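Local coordinates for protein carbonic anhydrase (Porphyridium purpureum, PDB 1DDZ) that probably catalyses the reversible hydration of carbon dioxide to hydrogencarbonate, as a zinc-dependent enzyme of the beta class, at residues Ser143-Gly146 with Leu147-Asn150; Ile339-Ala343 with Gly344-Val348; Asn404-Arg407 with His408-Asp411. One frame throughout, in Å; residues are numbered along the deposited sequence.

Interaction 1: Ser143-Gly146 with Leu147-Asn150; sequences SRLG and LIDN
Gly-146 and Asp-149 close the first turn of helix 147-161, with Asp-149 N bonded to Gly-146 O at 2.8 Å. Gly-146 has a positive phi (79°). A side chain there would jam against the carbonyl oxygen of Leu-145. The side chain of Asp-149 turns back onto the loop. Its OD2 accepts from Leu-145 N at 2.8 Å, in a fairly straight bond (160°) that arrives from above the carboxylate plane. The other oxygen, Asp-149 OD1, lies against Leu-145 CD1 at 3.6 Å. The leucine side chain crosses the aspartate at about a right angle. Ile-148 adds its CG2 branch, 3.8 Å from Leu-145 CB. Asn-150, with CG beside its own backbone N (chi1 -60°), swings ND2 back to Leu-147 O at 3.0 Å. That oxygen also takes Asn-150 N, from the same face. ND2 bonds as well to Ser-195 OG of the second subunit, and Ser-143 OG to Asp-233 of that subunit. Leu-145 O bonds to Gln-368 and Tyr-373. The buried carboxylate has a short bond from Leu-145 N and a long, weak ion pair to Arg-153. The N-H satisfies OD2 and probably stabilises the charge in part, tying the loop to the helix start.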
# COMPACT_ATOMS: atom_id res chain seq x y z
N SER A 143 5.96 -20.23 -8.44
CA SER A 143 5.39 -20.06 -7.12
C SER A 143 6.49 -19.88 -6.08
O SER A 143 7.68 -19.88 -6.43
CB SER A 143 4.47 -21.24 -6.77
OG SER A 143 5.19 -22.46 -6.81
N ARG A 144 6.10 -19.64 -4.83
CA ARG A 144 7.06 -19.46 -3.75
C ARG A 144 8.02 -18.29 -4.10
O ARG A 144 9.22 -18.40 -3.89
CB ARG A 144 7.87 -20.75 -3.56
CG ARG A 144 7.04 -21.95 -3.08
CD ARG A 144 7.84 -23.26 -3.11
NE ARG A 144 7.96 -23.78 -4.48
CZ ARG A 144 9.08 -24.29 -5.00
NH1 ARG A 144 10.19 -24.36 -4.28
NH2 ARG A 144 9.09 -24.72 -6.26
N LEU A 145 7.49 -17.23 -4.69
CA LEU A 145 8.32 -16.09 -5.08
C LEU A 145 8.57 -15.06 -3.97
O LEU A 145 9.33 -14.12 -4.17
CB LEU A 145 7.74 -15.40 -6.32
CG LEU A 145 7.70 -16.20 -7.63
CD1 LEU A 145 7.17 -15.32 -8.73
CD2 LEU A 145 9.06 -16.71 -8.02
N GLY A 146 7.95 -15.24 -2.80
CA GLY A 146 8.13 -14.31 -1.71
C GLY A 146 7.34 -13.01 -1.81
O GLY A 146 6.19 -13.00 -2.28
N LEU A 147 7.96 -11.91 -1.39
CA LEU A 147 7.35 -10.57 -1.40
C LEU A 147 6.49 -10.30 -2.64
O LEU A 147 5.31 -9.96 -2.53
CB LEU A 147 8.45 -9.50 -1.32
CG LEU A 147 8.30 -7.96 -1.30
CD1 LEU A 147 7.55 -7.38 -2.49
CD2 LEU A 147 7.67 -7.51 -0.04
N ILE A 148 7.09 -10.40 -3.82
CA ILE A 148 6.39 -10.13 -5.06
C ILE A 148 5.16 -11.00 -5.35
O ILE A 148 4.29 -10.58 -6.12
CB ILE A 148 7.35 -10.16 -6.25
CG1 ILE A 148 6.66 -9.54 -7.47
CG2 ILE A 148 7.82 -11.58 -6.51
CD1 ILE A 148 7.58 -9.30 -8.60
N ASP A 149 5.06 -12.19 -4.75
CA ASP A 149 3.90 -13.04 -5.01
C ASP A 149 2.62 -12.38 -4.48
O ASP A 149 1.53 -12.61 -5.01
CB ASP A 149 4.09 -14.41 -4.38
CG ASP A 149 4.39 -15.47 -5.40
OD1 ASP A 149 4.23 -15.21 -6.61
OD2 ASP A 149 4.77 -16.58 -4.99
N ASN A 150 2.77 -11.52 -3.47
CA ASN A 150 1.63 -10.81 -2.88
C ASN A 150 1.13 -9.75 -3.86
O ASN A 150 -0.06 -9.47 -3.96
CB ASN A 150 2.04 -10.19 -1.54
CG ASN A 150 2.50 -11.23 -0.53
OD1 ASN A 150 1.73 -12.05 -0.05
ND2 ASN A 150 3.79 -11.20 -0.21

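Interaction 2: Ile339-Ala343 with Gly344-Val348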
# COMPACT_ATOMS: atom_id res chain seq x y z
N ILE A 339 21.06 7.04 -20.93
CA ILE A 339 22.30 6.33 -20.73
C ILE A 339 22.75 5.58 -21.97
O ILE A 339 23.55 4.65 -21.88
CB ILE A 339 22.29 5.40 -19.51
CG1 ILE A 339 21.14 4.39 -19.59
CG2 ILE A 339 22.25 6.24 -18.24
CD1 ILE A 339 21.06 3.44 -18.38
N ASN A 340 22.23 5.99 -23.11
CA ASN A 340 22.64 5.43 -24.40
C ASN A 340 22.51 3.91 -24.56
O ASN A 340 23.45 3.26 -25.04
CB ASN A 340 24.09 5.85 -24.64
CG ASN A 340 24.38 6.16 -26.10
OD1 ASN A 340 23.56 6.77 -26.79
ND2 ASN A 340 25.58 5.79 -26.55
N LEU A 341 21.36 3.35 -24.20
CA LEU A 341 21.12 1.91 -24.29
C LEU A 341 19.86 1.65 -25.08
O LEU A 341 18.90 2.41 -25.01
CB LEU A 341 20.94 1.26 -22.92
CG LEU A 341 22.08 1.14 -21.92
CD1 LEU A 341 21.61 0.30 -20.75
CD2 LEU A 341 23.29 0.50 -22.58
N PRO A 342 19.80 0.49 -25.74
CA PRO A 342 18.67 0.04 -26.55
C PRO A 342 17.40 -0.07 -25.73
O PRO A 342 17.43 -0.43 -24.54
CB PRO A 342 19.12 -1.33 -27.01
CG PRO A 342 20.60 -1.15 -27.13
CD PRO A 342 20.93 -0.44 -25.86
N ALA A 343 16.29 0.26 -26.36
CA ALA A 343 14.98 0.19 -25.71
C ALA A 343 14.80 -1.22 -25.14
O ALA A 343 14.83 -2.19 -25.89
CB ALA A 343 13.89 0.50 -26.73
N GLY A 344 14.67 -1.33 -23.83
CA GLY A 344 14.48 -2.65 -23.25
C GLY A 344 15.68 -3.27 -22.57
O GLY A 344 15.68 -4.45 -22.24
N GLU A 345 16.74 -2.50 -22.39
CA GLU A 345 17.88 -3.06 -21.69
C GLU A 345 17.88 -2.53 -20.28
O GLU A 345 18.76 -2.84 -19.49
CB GLU A 345 19.17 -2.80 -22.43
CG GLU A 345 19.31 -3.74 -23.61
CD GLU A 345 20.64 -3.65 -24.30
OE1 GLU A 345 21.51 -2.86 -23.85
OE2 GLU A 345 20.82 -4.37 -25.30
N VAL A 346 16.87 -1.73 -19.96
CA VAL A 346 16.72 -1.20 -18.62
C VAL A 346 15.28 -1.41 -18.12
O VAL A 346 14.32 -1.24 -18.87
CB VAL A 346 17.27 0.29 -18.45
CG1 VAL A 346 17.80 0.85 -19.74
CG2 VAL A 346 16.27 1.20 -17.83
N PHE A 347 15.19 -1.98 -16.92
CA PHE A 347 13.94 -2.28 -16.22
C PHE A 347 13.61 -0.96 -15.54
O PHE A 347 14.45 -0.44 -14.82
CB PHE A 347 14.24 -3.37 -15.18
CG PHE A 347 13.04 -4.15 -14.73
CD1 PHE A 347 12.35 -4.97 -15.62
CD2 PHE A 347 12.61 -4.09 -13.40
CE1 PHE A 347 11.26 -5.73 -15.18
CE2 PHE A 347 11.51 -4.84 -12.95
CZ PHE A 347 10.84 -5.66 -13.85
N VAL A 348 12.40 -0.45 -15.70
CA VAL A 348 12.04 0.86 -15.15
C VAL A 348 10.85 0.97 -14.20
O VAL A 348 9.79 0.41 -14.44
CB VAL A 348 11.78 1.88 -16.30
CG1 VAL A 348 11.49 3.26 -15.74
CG2 VAL A 348 12.96 1.95 -17.22
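Pro-342 and Glu-345 are the ends of a type II beta turn that leads into strand 346-351. The turn belongs to the beta-alpha-beta crossover from strand 323-328 to its parallel neighbour. Glu-345 N gives its hydrogen to Pro-342 O at 3.1 Å. Gly-344 takes the positive-phi position (104°), where a side chain would strike the oxygen of Ala-343. Before the turn, helix 335-338 ends in a Schellman motif with Asn-340 as its C-prime residue. The close packing is on the outer side, although Pro-342 itself is exposed. Glu-345 keeps CG beside its backbone N (chi1 -77°) and is extended beyond it. This brings the carboxylate against CB, CG and CD of the proline ring, at a slant. OE2 also has a weak hydrogen bond to Thr-318. The inner side is looser but better buried. Leu-341 CD1 touches Val-346 CG1 at 4.0 Å, and Ile-339 CD1 comes to the same methyl at 4.4 Å. Ile-323 of the neighbouring strand touches all three of these side chains. Leu-341 sends its two methyls to different partners: CD1 goes inward to the valine, while CD2 meets Glu-345 OE1 at 4.0 Å. That same OE1 lies 3.2 Å from Pro-342 CD.

Interaction 3: Asn404-Arg407 with His408-Asp411; sequences NWLR and HIRD
Trp-405 O is gripped twice by His-408. His-408 ND1 donates to Trp-405 O at 3.3 Å, and His-408 N adds a weak bond to the same oxygen at 3.4 Å. The oxygen lies at the edge of the imidazole, near the ring plane. The ring reaches it because His-408 CG stands beside its own backbone N (chi1 -80°), which turns the ring back along the helix. With an alanine here the ND1 bond goes, and Trp-405 O would probably be held more loosely, by the weak bond from His-408 N. Helices 402-405 and 407-414 meet here. Leu-406 O takes Ile-409 N at 2.8 Å, from well above the carbonyl plane, and a weaker bond from Arg-410 N. The side chains of Leu-406 and Ile-409 lie side by side, with CD2 of the first 3.7 Å from CD1 of the second. Arg-407 O accepts Asp-411 N. It also accepts from a water that donates at 2.6 Å to Asp-411 OD1. The two arginines run alongside each other, and their guanidinium planes are 52° apart. Arg-407 NH1 lies 4.1 Å from Arg-410 NE. Between them sits a second water. It accepts from Arg-410 NE at 2.7 Å, at the edge of that guanidinium, and weakly from Arg-407 NH1. Both charges have acidic mates on the second subunit: Asp-486 for Arg-407 and Glu-14 for Arg-410. Arg-407 NE also bonds to Ala-447 O of that subunit, and Asp-411 OD2 to its His-358. Trp-405 NE1 turns to Ile-352 O in its own chain. The paired arginines thus face the dimer interface. Their mutual repulsion is likely to be offset by the carboxylates across it and softened by the shared water.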
# COMPACT_ATOMS: atom_id res chain seq x y z
N ASN A 404 -0.40 13.24 0.61
CA ASN A 404 0.09 12.42 1.74
C ASN A 404 1.33 11.66 1.28
O ASN A 404 2.31 11.50 2.01
CB ASN A 404 -1.01 11.53 2.29
CG ASN A 404 -2.03 12.33 3.07
OD1 ASN A 404 -1.66 13.15 3.90
ND2 ASN A 404 -3.31 12.18 2.72
N TRP A 405 1.31 11.23 0.02
CA TRP A 405 2.48 10.60 -0.59
C TRP A 405 3.71 11.59 -0.52
O TRP A 405 4.80 11.22 -0.09
CB TRP A 405 2.13 10.26 -2.04
CG TRP A 405 3.27 9.85 -2.94
CD1 TRP A 405 3.98 10.65 -3.78
CD2 TRP A 405 3.80 8.52 -3.12
NE1 TRP A 405 4.91 9.91 -4.48
CE2 TRP A 405 4.82 8.60 -4.09
CE3 TRP A 405 3.50 7.28 -2.56
CZ2 TRP A 405 5.53 7.49 -4.52
CZ3 TRP A 405 4.22 6.17 -2.99
CH2 TRP A 405 5.22 6.28 -3.96
N LEU A 406 3.49 12.85 -0.91
CA LEU A 406 4.54 13.88 -0.93
C LEU A 406 5.11 14.28 0.43
O LEU A 406 6.22 14.84 0.50
CB LEU A 406 4.08 15.13 -1.70
CG LEU A 406 3.82 14.92 -3.20
CD1 LEU A 406 3.20 16.15 -3.85
CD2 LEU A 406 5.10 14.59 -3.89
N ARG A 407 4.41 13.93 1.51
CA ARG A 407 4.89 14.24 2.86
C ARG A 407 6.27 13.66 3.12
O ARG A 407 7.01 14.14 3.98
CB ARG A 407 3.90 13.78 3.92
CG ARG A 407 2.76 14.74 4.15
CD ARG A 407 3.35 16.08 4.46
NE ARG A 407 2.39 17.03 4.99
CZ ARG A 407 2.12 18.22 4.45
NH1 ARG A 407 2.72 18.61 3.33
NH2 ARG A 407 1.27 19.04 5.08
N HIS A 408 6.64 12.65 2.35
CA HIS A 408 7.94 12.04 2.47
C HIS A 408 9.05 13.01 2.04
O HIS A 408 10.16 12.99 2.61
CB HIS A 408 8.00 10.75 1.66
CG HIS A 408 7.36 9.59 2.35
ND1 HIS A 408 6.13 9.09 1.98
CD2 HIS A 408 7.75 8.88 3.43
CE1 HIS A 408 5.79 8.12 2.81
NE2 HIS A 408 6.75 7.98 3.71
N ILE A 409 8.75 13.86 1.06
CA ILE A 409 9.72 14.85 0.59
C ILE A 409 9.84 15.94 1.65
O ILE A 409 10.90 16.52 1.83
CB ILE A 409 9.34 15.45 -0.76
CG1 ILE A 409 9.71 14.47 -1.87
CG2 ILE A 409 10.07 16.75 -1.00
CD1 ILE A 409 8.53 14.00 -2.63
N ARG A 410 8.77 16.16 2.39
CA ARG A 410 8.78 17.14 3.47
C ARG A 410 9.72 16.68 4.58
O ARG A 410 10.42 17.49 5.18
CB ARG A 410 7.38 17.36 4.01
CG ARG A 410 6.62 18.44 3.27
CD ARG A 410 7.25 19.81 3.51
NE ARG A 410 6.19 20.77 3.76
CZ ARG A 410 5.92 21.32 4.94
NH1 ARG A 410 6.64 21.05 6.02
NH2 ARG A 410 4.82 22.03 5.06
N ASP A 411 9.78 15.38 4.83
CA ASP A 411 10.68 14.83 5.85
C ASP A 411 12.12 15.10 5.47
O ASP A 411 12.97 15.37 6.31
CB ASP A 411 10.49 13.31 5.97
CG ASP A 411 9.19 12.92 6.65
OD1 ASP A 411 8.43 13.79 7.12
OD2 ASP A 411 8.94 11.72 6.70
O HOH W 1 6.30 15.24 6.65
O HOH W 2 4.20 21.02 2.01

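Interactions 1, 2 and 3 follow one another along the chain. Their centres lie 26 to 29 Å apart, and none touches another. Interaction 1 is in the first carbonic anhydrase domain, the other two in the second. Helix 361-373 links the first pair: its Tyr-369 meets both Ile-148 and Phe-347. Interaction 2 leads into strand 346-351, at one end of the second sheet within this chain. Val-348 makes a backbone hydrogen bond with Ala-75, between zinc ligands Cys-74 and Asp-76. Interaction 3 packs Trp-405 on helix 107-119. The nearest residue of each contact lies about 9 to 11 Å from a zinc ion. Interactions 1 and 3 also meet the second subunit. The contacts thus probably help join both domains and the dimer near the zinc sites.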